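Local coordinates for protein malate dehydrogenase (Porphyromonas gingivalis, PDB 3FI9) that probably interconverts malate and oxaloacetate with NAD as the hydride carrier, as a dimeric member of the lactate/malate dehydrogenase superfamily, at residues 21-26 against 236-241; 75-80 against 114-119; 137-142 against 320-325; 154-159 against 257-262. All blocks are in the same frame, centred on the assembly; numbering follows the deposited sequence.

Interaction 1 (21-26 against 236-241)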
# COMPACT_ATOMS: atom_id res chain seq x y z
N GLY A 21 5.43 4.35 7.39
CA GLY A 21 6.63 3.54 7.02
C GLY A 21 6.28 2.15 6.51
O GLY A 21 6.94 1.61 5.61
N SER A 22 5.27 1.53 7.10
CA SER A 22 4.89 0.17 6.65
C SER A 22 4.35 0.22 5.19
O SER A 22 4.62 -0.67 4.33
CB SER A 22 3.92 -0.48 7.64
OG SER A 22 2.61 0.12 7.66
N ASN A 23 3.57 1.26 4.90
CA ASN A 23 3.04 1.46 3.55
C ASN A 23 4.19 1.75 2.62
O ASN A 23 4.20 1.29 1.50
CB ASN A 23 1.96 2.55 3.53
CG ASN A 23 1.26 2.66 2.16
OD1 ASN A 23 1.80 3.21 1.22
ND2 ASN A 23 0.02 2.19 2.08
N MET A 24 5.21 2.46 3.09
CA MET A 24 6.38 2.74 2.26
C MET A 24 7.09 1.44 1.89
O MET A 24 7.56 1.28 0.77
CB MET A 24 7.38 3.68 2.95
CG MET A 24 6.90 5.15 3.17
SD MET A 24 8.28 6.04 4.15
CE MET A 24 7.83 7.73 3.80
N ALA A 25 7.16 0.54 2.85
CA ALA A 25 7.85 -0.70 2.61
C ALA A 25 7.16 -1.48 1.52
O ALA A 25 7.81 -2.04 0.65
CB ALA A 25 7.89 -1.57 3.92
N GLN A 26 5.84 -1.55 1.59
CA GLN A 26 5.05 -2.28 0.59
C GLN A 26 5.20 -1.56 -0.76
O GLN A 26 5.33 -2.18 -1.78
CB GLN A 26 3.57 -2.34 1.04
CG GLN A 26 2.66 -3.01 -0.09
CD GLN A 26 1.19 -3.00 0.30
OE1 GLN A 26 0.83 -2.77 1.45
NE2 GLN A 26 0.33 -3.22 -0.70
N SER A 236 -3.19 11.10 7.59
CA SER A 236 -2.92 10.47 6.30
C SER A 236 -1.67 9.58 6.37
O SER A 236 -0.70 9.90 7.03
CB SER A 236 -2.70 11.56 5.24
OG SER A 236 -1.54 12.29 5.60
N PHE A 237 -1.70 8.44 5.70
CA PHE A 237 -0.51 7.58 5.69
C PHE A 237 -0.25 6.98 4.32
O PHE A 237 0.92 6.72 3.94
CB PHE A 237 -0.58 6.52 6.79
CG PHE A 237 -1.77 5.61 6.67
CD1 PHE A 237 -1.63 4.35 6.08
CD2 PHE A 237 -3.00 5.99 7.16
CE1 PHE A 237 -2.74 3.49 5.98
CE2 PHE A 237 -4.09 5.14 7.06
CZ PHE A 237 -3.96 3.89 6.47
N GLN A 238 -1.31 6.81 3.55
CA GLN A 238 -1.08 6.22 2.24
C GLN A 238 -0.54 7.26 1.25
O GLN A 238 0.42 6.96 0.48
CB GLN A 238 -2.34 5.57 1.71
CG GLN A 238 -2.86 4.43 2.57
CD GLN A 238 -4.16 3.83 1.97
OE1 GLN A 238 -5.27 3.98 2.55
NE2 GLN A 238 -4.04 3.19 0.78
N SER A 239 -1.10 8.48 1.25
CA SER A 239 -0.56 9.44 0.27
C SER A 239 0.88 9.93 0.55
O SER A 239 1.69 9.98 -0.36
CB SER A 239 -1.54 10.59 -0.08
OG SER A 239 -2.00 11.27 1.12
N PRO A 240 1.20 10.28 1.82
CA PRO A 240 2.56 10.69 2.08
C PRO A 240 3.52 9.57 1.76
O PRO A 240 4.62 9.82 1.34
CB PRO A 240 2.61 10.99 3.59
CG PRO A 240 1.37 10.40 4.16
CD PRO A 240 0.36 10.28 3.06
N SER A 241 3.10 8.34 2.00
CA SER A 241 3.94 7.18 1.74
C SER A 241 4.20 7.04 0.26
O SER A 241 5.35 7.03 -0.21
CB SER A 241 3.26 5.90 2.25
OG SER A 241 3.91 4.79 1.63
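Asn23 lays its amide end over the start of helix 238-251, where Phe237 holds the N-cap position, with OD1 close to Ser241 and ND2 over the aliphatic part of Gln238. CG stands anti to the backbone N of Asn23 (chi1 -173°), which puts CG out toward residues 236-241. Ser241 OG donates to Asn23 OD1 at 2.7 Å, in the carbonyl plane and on a lone pair, with a C=O...donor angle of 120°. On the other branch, Asn23 ND2 lies 3.7 Å from Gln238 CG, a contact with methylene carbon; the two side chains cross at about a right angle.

Besides its bond to Asn23, Ser241 OG sits 3.4 Å from Met24 CG, so the methionine chain packs beside the hydroxyl. Met24 N is also near, 3.0 Å from Ser241 OG, but the angle is too poor for a hydrogen bond. The CA atoms of Met24 and Ser241 are 5.1 Å apart, a close approach of the two helices at this point.

The polar ends have further partners. Asn23 ND2 donates to Gln26 OE1 of the second subunit, and Gln238 OE1 is paired with Arg232 of the same chain, so the amide of Asn23 links Ser241 to the dimer partner. The predicted NAD-binding residues 15-21 run into the first turn of helix 19-30, and Gly21 is the last of them. Here this helix of the nucleotide-binding domain packs against the start of helix 238-251 of the C-terminal domain, with helix 44-57 lying against Ser22 and Ala25.

Interaction 2 (75-80 against 114-119)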
# COMPACT_ATOMS: atom_id res chain seq x y z
N THR A 75 24.35 1.04 7.59
CA THR A 75 25.53 0.45 6.90
C THR A 75 25.21 -0.03 5.48
O THR A 75 24.30 -0.82 5.29
CB THR A 75 26.16 -0.69 7.76
OG1 THR A 75 26.53 -0.14 9.04
CG2 THR A 75 27.39 -1.26 7.08
N ASP A 76 25.97 0.47 4.50
CA ASP A 76 25.75 0.18 3.07
C ASP A 76 24.52 0.93 2.51
O ASP A 76 24.24 0.84 1.30
CB ASP A 76 25.60 -1.32 2.79
CG ASP A 76 26.80 -2.14 3.23
OD1 ASP A 76 27.95 -1.75 2.91
OD2 ASP A 76 26.60 -3.21 3.86
N ALA A 77 23.80 1.68 3.33
CA ALA A 77 22.62 2.42 2.83
C ALA A 77 23.07 3.40 1.76
O ALA A 77 23.99 4.17 2.00
CB ALA A 77 21.92 3.19 3.99
N LYS A 78 22.44 3.39 0.60
CA LYS A 78 22.65 4.43 -0.39
C LYS A 78 21.45 5.37 -0.58
O LYS A 78 21.60 6.44 -1.16
CB LYS A 78 22.96 3.84 -1.74
CG LYS A 78 24.36 3.12 -1.80
CD LYS A 78 25.49 3.99 -1.25
CE LYS A 78 26.85 3.45 -1.71
NZ LYS A 78 27.24 2.37 -0.82
N TYR A 79 20.29 4.91 -0.18
CA TYR A 79 19.05 5.74 -0.20
C TYR A 79 18.38 5.58 1.12
O TYR A 79 18.36 4.49 1.69
CB TYR A 79 18.11 5.31 -1.34
CG TYR A 79 18.83 5.38 -2.64
CD1 TYR A 79 18.85 6.55 -3.38
CD2 TYR A 79 19.60 4.29 -3.11
CE1 TYR A 79 19.56 6.63 -4.62
CE2 TYR A 79 20.30 4.37 -4.28
CZ TYR A 79 20.26 5.53 -5.04
OH TYR A 79 20.97 5.60 -6.22
N ILE A 80 17.82 6.68 1.63
CA ILE A 80 17.16 6.66 2.89
C ILE A 80 15.90 7.47 2.79
O ILE A 80 15.92 8.59 2.26
CB ILE A 80 18.01 7.34 4.01
CG1 ILE A 80 19.32 6.56 4.24
CG2 ILE A 80 17.19 7.40 5.31
CD1 ILE A 80 20.30 7.29 5.18
N SER A 114 28.29 9.18 10.25
CA SER A 114 29.08 8.12 10.85
C SER A 114 29.02 6.84 10.04
O SER A 114 30.04 6.19 9.85
CB SER A 114 28.59 7.80 12.25
OG SER A 114 28.68 8.93 13.09
N TYR A 115 27.83 6.49 9.57
CA TYR A 115 27.59 5.14 9.02
C TYR A 115 27.43 5.06 7.49
O TYR A 115 27.66 4.01 6.90
CB TYR A 115 26.37 4.53 9.73
CG TYR A 115 26.49 4.48 11.23
CD1 TYR A 115 27.63 3.96 11.84
CD2 TYR A 115 25.46 4.96 12.05
CE1 TYR A 115 27.75 3.92 13.26
CE2 TYR A 115 25.55 4.92 13.44
CZ TYR A 115 26.70 4.39 14.04
OH TYR A 115 26.78 4.36 15.42
N CYS A 116 27.03 6.15 6.84
CA CYS A 116 26.89 6.11 5.39
C CYS A 116 27.12 7.48 4.71
O CYS A 116 26.29 7.98 3.93
CB CYS A 116 25.55 5.46 4.99
SG CYS A 116 24.08 6.22 5.74
N PRO A 117 28.29 8.10 4.99
CA PRO A 117 28.61 9.41 4.44
C PRO A 117 28.58 9.37 2.93
O PRO A 117 28.41 10.43 2.30
CB PRO A 117 30.05 9.66 4.93
CG PRO A 117 30.61 8.28 5.19
CD PRO A 117 29.42 7.52 5.75
N ASP A 118 28.70 8.18 2.34
CA ASP A 118 28.56 7.98 0.87
C ASP A 118 27.13 7.74 0.34
O ASP A 118 26.94 7.42 -0.84
CB ASP A 118 29.43 6.81 0.39
CG ASP A 118 29.11 5.50 1.14
OD1 ASP A 118 28.62 5.58 2.30
OD2 ASP A 118 29.37 4.39 0.61
N CYS A 119 26.13 7.92 1.21
CA CYS A 119 24.71 7.87 0.81
C CYS A 119 24.48 8.73 -0.42
O CYS A 119 25.09 9.79 -0.53
CB CYS A 119 23.84 8.41 1.98
SG CYS A 119 22.08 7.85 1.95
O HOH W 1 27.85 2.53 4.70
O HOH W 2 26.65 3.34 2.35
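Lys78 and Asp118 meet at the outer side of this contact, their side chains crossing obliquely. The CB of Lys78 points away from residues 114-119, but the chain bends at chi2 (-50°) and again at chi4, which brings its amine back over the turn. NZ then stands 3.3 Å from Asp118 OD2, a salt bridge whose hydrogen bond is weak. Asp118 reaches it from the type I turn running from Cys116 to Cys119, which is closed by Cys119 N bonding to Cys116 O.

Deeper in, the arrangement is apolar. The CB of Ile80 points toward residues 114-119, and its CD1 touches both sulfurs, 3.7 Å from Cys119 SG and 4.0 Å from Cys116 SG. The methyl of Ala77 adds to the group, with CB 4.1 Å from Cys116 SG. Leu74 of helix 70-74 also packs on Ile80 and Cys116.

Two waters bridge the segments. One joins the backbones, accepting from Asp76 N and donating to Tyr115 O; the other ties Ala77 O to the ion pair, donating to Ala77 O and to Asp118 OD1, at 2.8 and 3.0 Å respectively, with a weak link to Lys78 NZ.

The contact packs the turn between helix 94-115 and strand 121-124, the helix and second strand of a beta-alpha-beta crossover in the Rossmann sheet, against the start of the first strand, 77-82. Its chemistry is graded: thiols and methyls pack on the buried side, while the polar edge, with its long ion pair and water-linked carboxylate, is probably held partly through solvent.

Interaction 3 (137-142 against 320-325)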
# COMPACT_ATOMS: atom_id res chain seq x y z
N LEU A 137 20.24 17.89 6.41
CA LEU A 137 21.26 18.26 5.44
C LEU A 137 22.54 18.76 6.11
O LEU A 137 23.65 18.31 5.80
CB LEU A 137 20.71 19.37 4.50
CG LEU A 137 21.62 19.89 3.40
CD1 LEU A 137 22.28 18.75 2.61
CD2 LEU A 137 20.94 20.97 2.49
N ILE A 138 22.39 19.69 7.04
CA ILE A 138 23.54 20.31 7.70
C ILE A 138 24.39 19.30 8.50
O ILE A 138 25.61 19.19 8.27
CB ILE A 138 23.08 21.45 8.60
CG1 ILE A 138 22.56 22.60 7.72
CG2 ILE A 138 24.24 21.90 9.48
CD1 ILE A 138 21.84 23.67 8.53
N TYR A 139 23.74 18.50 9.33
CA TYR A 139 24.46 17.49 10.11
C TYR A 139 24.96 16.26 9.31
O TYR A 139 25.89 15.57 9.74
CB TYR A 139 23.61 17.03 11.25
CG TYR A 139 23.60 17.98 12.42
CD1 TYR A 139 22.67 19.01 12.50
CD2 TYR A 139 24.52 17.85 13.45
CE1 TYR A 139 22.64 19.88 13.58
CE2 TYR A 139 24.51 18.73 14.53
CZ TYR A 139 23.57 19.75 14.59
OH TYR A 139 23.51 20.64 15.67
N SER A 140 24.35 15.99 8.16
CA SER A 140 24.67 14.77 7.41
C SER A 140 25.99 14.92 6.65
O SER A 140 26.59 13.92 6.25
CB SER A 140 23.58 14.49 6.37
OG SER A 140 23.67 15.42 5.26
N GLY A 141 26.39 16.16 6.39
CA GLY A 141 27.59 16.43 5.56
C GLY A 141 27.38 16.25 4.07
O GLY A 141 28.34 16.36 3.29
N LEU A 142 26.13 15.97 3.65
CA LEU A 142 25.87 15.70 2.24
C LEU A 142 25.80 17.02 1.47
O LEU A 142 25.70 18.07 2.09
CB LEU A 142 24.60 14.85 2.04
CG LEU A 142 24.55 13.46 2.75
CD1 LEU A 142 23.19 12.82 2.62
CD2 LEU A 142 25.63 12.47 2.22
N MET A 320 18.31 27.85 19.44
CA MET A 320 18.33 26.69 20.31
C MET A 320 19.75 26.10 20.23
O MET A 320 20.07 25.16 20.92
CB MET A 320 17.31 25.64 19.85
CG MET A 320 15.79 25.93 20.04
SD MET A 320 14.73 24.71 19.12
CE MET A 320 13.10 25.42 19.33
N GLY A 321 20.59 26.64 19.37
CA GLY A 321 21.94 26.06 19.18
C GLY A 321 22.06 24.76 18.36
O GLY A 321 23.11 24.09 18.37
N ILE A 322 20.99 24.41 17.63
CA ILE A 322 20.95 23.13 16.93
C ILE A 322 21.46 23.32 15.49
O ILE A 322 22.31 22.57 14.98
CB ILE A 322 19.51 22.58 16.86
CG1 ILE A 322 19.06 22.08 18.24
CG2 ILE A 322 19.45 21.43 15.77
CD1 ILE A 322 17.53 21.76 18.34
N ILE A 323 20.93 24.36 14.86
CA ILE A 323 21.43 24.79 13.57
C ILE A 323 22.54 25.82 13.88
O ILE A 323 22.35 26.72 14.70
CB ILE A 323 20.26 25.43 12.78
CG1 ILE A 323 19.15 24.40 12.50
CG2 ILE A 323 20.73 26.08 11.48
CD1 ILE A 323 17.97 24.98 11.65
N PRO A 324 23.71 25.68 13.24
CA PRO A 324 24.78 26.65 13.50
C PRO A 324 24.44 28.03 12.95
O PRO A 324 23.55 28.14 12.09
CB PRO A 324 25.98 26.09 12.72
CG PRO A 324 25.58 24.70 12.29
CD PRO A 324 24.08 24.74 12.17
N ALA A 325 25.11 29.06 13.47
CA ALA A 325 25.04 30.40 12.87
C ALA A 325 25.15 30.34 11.37
O ALA A 325 26.00 29.63 10.81
CB ALA A 325 26.16 31.31 13.42
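The last turn of helix 129-140 receives the C-terminal tail of the chain, with Ile138 and Tyr139 on the helix meeting Ile322, Ile323 and Pro324. The tail leaves helix 297-319 through a Schellman motif at Gly321, whose positive phi (76°) turns the backbone and sends the following residues across to the other helix.

Tyr139 makes the polar link. Its hydroxyl reaches the backbone and donates from OH to Ile322 O. The modelled separation of 2.4 Å is very short, so the exact length is doubtful, although the direction of the bond is clear. The carbonyl oxygen approaches the ring at its edge, near the ring plane, rather than over a face. Beside it, Ile322 CG2 comes 4.2 Å from Tyr139 CE1, a loose touch of methyl on aromatic carbon. Ala106 and Lys110 of helix 94-115 also pack on the tyrosine.

The preceding residue, Ile138, uses its two branches separately. CG2, anti to the backbone N, meets Pro324 CD at 3.9 Å, the two side chains reaching toward each other tip to tip. CD1, at the end of the other branch, lies 4.0 Å from Ile323 CG2, and these two isoleucines cross at about a right angle. Trp329 packs on both of them.

Helix 129-140 itself stops in an ST turn, where Ser140 OG accepts from Leu142 N at 3.0 Å. It is the helix of a beta-alpha-beta crossover of the Rossmann fold, linking parallel strands 121-124 and 147-150, here with the tail packed on its end.

Interaction 4 (154-159 against 257-262)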
# COMPACT_ATOMS: atom_id res chain seq x y z
N ASP A 154 0.46 19.34 -1.10
CA ASP A 154 -0.34 20.56 -1.27
C ASP A 154 -0.76 20.67 -2.75
O ASP A 154 -1.89 21.06 -3.07
CB ASP A 154 0.44 21.83 -0.82
CG ASP A 154 0.37 22.09 0.71
OD1 ASP A 154 -0.39 21.40 1.44
OD2 ASP A 154 1.08 22.98 1.21
N SER A 155 0.16 20.28 -3.65
CA SER A 155 -0.13 20.33 -5.08
C SER A 155 -1.14 19.26 -5.56
O SER A 155 -2.00 19.55 -6.40
CB SER A 155 1.17 20.27 -5.88
OG SER A 155 1.99 21.42 -5.65
N THR A 156 -1.07 18.04 -5.02
CA THR A 156 -2.01 16.97 -5.43
C THR A 156 -3.37 17.25 -4.81
O THR A 156 -4.41 16.98 -5.42
CB THR A 156 -1.52 15.54 -5.02
OG1 THR A 156 -1.42 15.44 -3.58
CG2 THR A 156 -0.17 15.28 -5.63
N ARG A 157 -3.36 17.85 -3.63
CA ARG A 157 -4.63 18.18 -3.00
C ARG A 157 -5.27 19.35 -3.78
O ARG A 157 -6.46 19.34 -4.07
CB ARG A 157 -4.41 18.54 -1.55
CG ARG A 157 -4.10 17.30 -0.71
CD ARG A 157 -3.78 17.70 0.78
NE ARG A 157 -3.47 16.49 1.54
CZ ARG A 157 -2.87 16.49 2.73
NH1 ARG A 157 -2.52 17.63 3.31
NH2 ARG A 157 -2.63 15.35 3.36
N LEU A 158 -4.47 20.32 -4.19
CA LEU A 158 -5.05 21.38 -5.03
C LEU A 158 -5.63 20.80 -6.33
O LEU A 158 -6.72 21.20 -6.76
CB LEU A 158 -4.03 22.48 -5.30
CG LEU A 158 -4.48 23.65 -6.20
CD1 LEU A 158 -5.57 24.44 -5.55
CD2 LEU A 158 -3.28 24.59 -6.45
N GLN A 159 -4.91 19.88 -6.94
CA GLN A 159 -5.41 19.21 -8.14
C GLN A 159 -6.73 18.51 -7.88
O GLN A 159 -7.70 18.66 -8.65
CB GLN A 159 -4.38 18.22 -8.71
CG GLN A 159 -4.82 17.58 -10.05
CD GLN A 159 -3.93 16.41 -10.46
OE1 GLN A 159 -3.70 15.51 -9.65
NE2 GLN A 159 -3.45 16.42 -11.71
N PHE A 257 9.95 12.33 -11.06
CA PHE A 257 8.91 12.70 -10.12
C PHE A 257 8.29 14.06 -10.52
O PHE A 257 9.00 15.04 -10.68
CB PHE A 257 9.51 12.70 -8.72
CG PHE A 257 8.56 13.11 -7.68
CD1 PHE A 257 7.51 12.27 -7.32
CD2 PHE A 257 8.67 14.36 -7.09
CE1 PHE A 257 6.58 12.69 -6.36
CE2 PHE A 257 7.77 14.76 -6.13
CZ PHE A 257 6.73 13.94 -5.78
N ARG A 258 6.97 14.12 -10.72
CA ARG A 258 6.35 15.31 -11.34
C ARG A 258 5.62 16.30 -10.44
O ARG A 258 4.59 16.87 -10.89
CB ARG A 258 5.40 14.89 -12.48
N TRP A 259 6.12 16.54 -9.23
CA TRP A 259 5.45 17.45 -8.28
C TRP A 259 6.59 18.19 -7.57
O TRP A 259 7.71 17.75 -7.57
CB TRP A 259 4.64 16.68 -7.22
CG TRP A 259 3.51 15.88 -7.82
CD1 TRP A 259 3.47 14.52 -8.02
CD2 TRP A 259 2.29 16.40 -8.34
NE1 TRP A 259 2.30 14.18 -8.63
CE2 TRP A 259 1.55 15.31 -8.83
CE3 TRP A 259 1.74 17.68 -8.41
CZ2 TRP A 259 0.29 15.45 -9.41
CZ3 TRP A 259 0.47 17.83 -8.96
CH2 TRP A 259 -0.24 16.70 -9.47
N PRO A 260 6.30 19.32 -6.99
CA PRO A 260 7.26 20.05 -6.15
C PRO A 260 7.85 19.17 -5.01
O PRO A 260 7.14 18.32 -4.45
CB PRO A 260 6.38 21.14 -5.53
CG PRO A 260 5.39 21.43 -6.62
CD PRO A 260 5.02 20.04 -7.12
N ALA A 261 9.14 19.38 -4.69
CA ALA A 261 9.77 18.74 -3.54
C ALA A 261 10.41 19.85 -2.72
O ALA A 261 10.68 20.92 -3.24
CB ALA A 261 10.85 17.74 -3.99
N GLY A 262 10.64 19.59 -1.45
CA GLY A 262 11.44 20.54 -0.64
C GLY A 262 12.92 20.37 -0.93
O GLY A 262 13.44 19.23 -1.02
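Trp259 and Thr156 make a CH-pi contact. The methyl CG2 of Thr156 sits over the centre of the six-membered ring, 3.7 Å from its centroid and 13° off the ring normal. Its position follows from the threonine torsion: with CG2 beside the backbone N and anti to the carbonyl carbon, the methyl faces the indole, while OG1 turns elsewhere and bonds to His56 O of the second subunit.

Ser155 makes van der Waals contacts. Its CB lies 3.7 Å from Trp259 CE3, and Ser155 OG packs 3.5 Å from Pro260 CG; OG also accepts from Thr178 N. Helix 153-166 thus rests against the loop leading into strand 261-267, an antiparallel strand that extends the parallel sheet of the nucleotide-binding domain. The same helix turn carries Arg157, predicted to bind substrate; it takes no part here and packs on His56 of the second subunit.

An amide also meets the ring. Gln159 has CG anti to the backbone N (chi1 -175°), and the chain, extended beyond CG, carries its end to the indole. OE1 comes 3.7 Å from Trp259 CH2, and NE2, in the ring plane at the edge, is 3.9 Å from the same carbon. The amide and ring planes are 83° apart, the amide meeting the ring at its CH2 corner. Its polar atoms are spoken for: NE2 donates to Val173 O, and OE1 accepts from Gln170.

In the fold
Interactions 1 and 4 are near neighbours: their centres are 16 Å apart and they touch where Ser236 packs on Arg157; both also reach the second subunit. Interactions 2 and 3 touch as well, with Leu142 against Pro117 and Cys119, 18 Å between centres, and the second subunit meets neither. Along the chain interaction 2 is nested within the loop closed by interaction 1, and interaction 4 within that of interaction 3, while 1 crosses both 3 and 4. Interactions 2 and 4, centres 27 Å apart, reach the same eight-stranded sheet from different domains. Interaction 1 joins the two domains beside the dimer interface, whereas interactions 2 and 4 lie each within one.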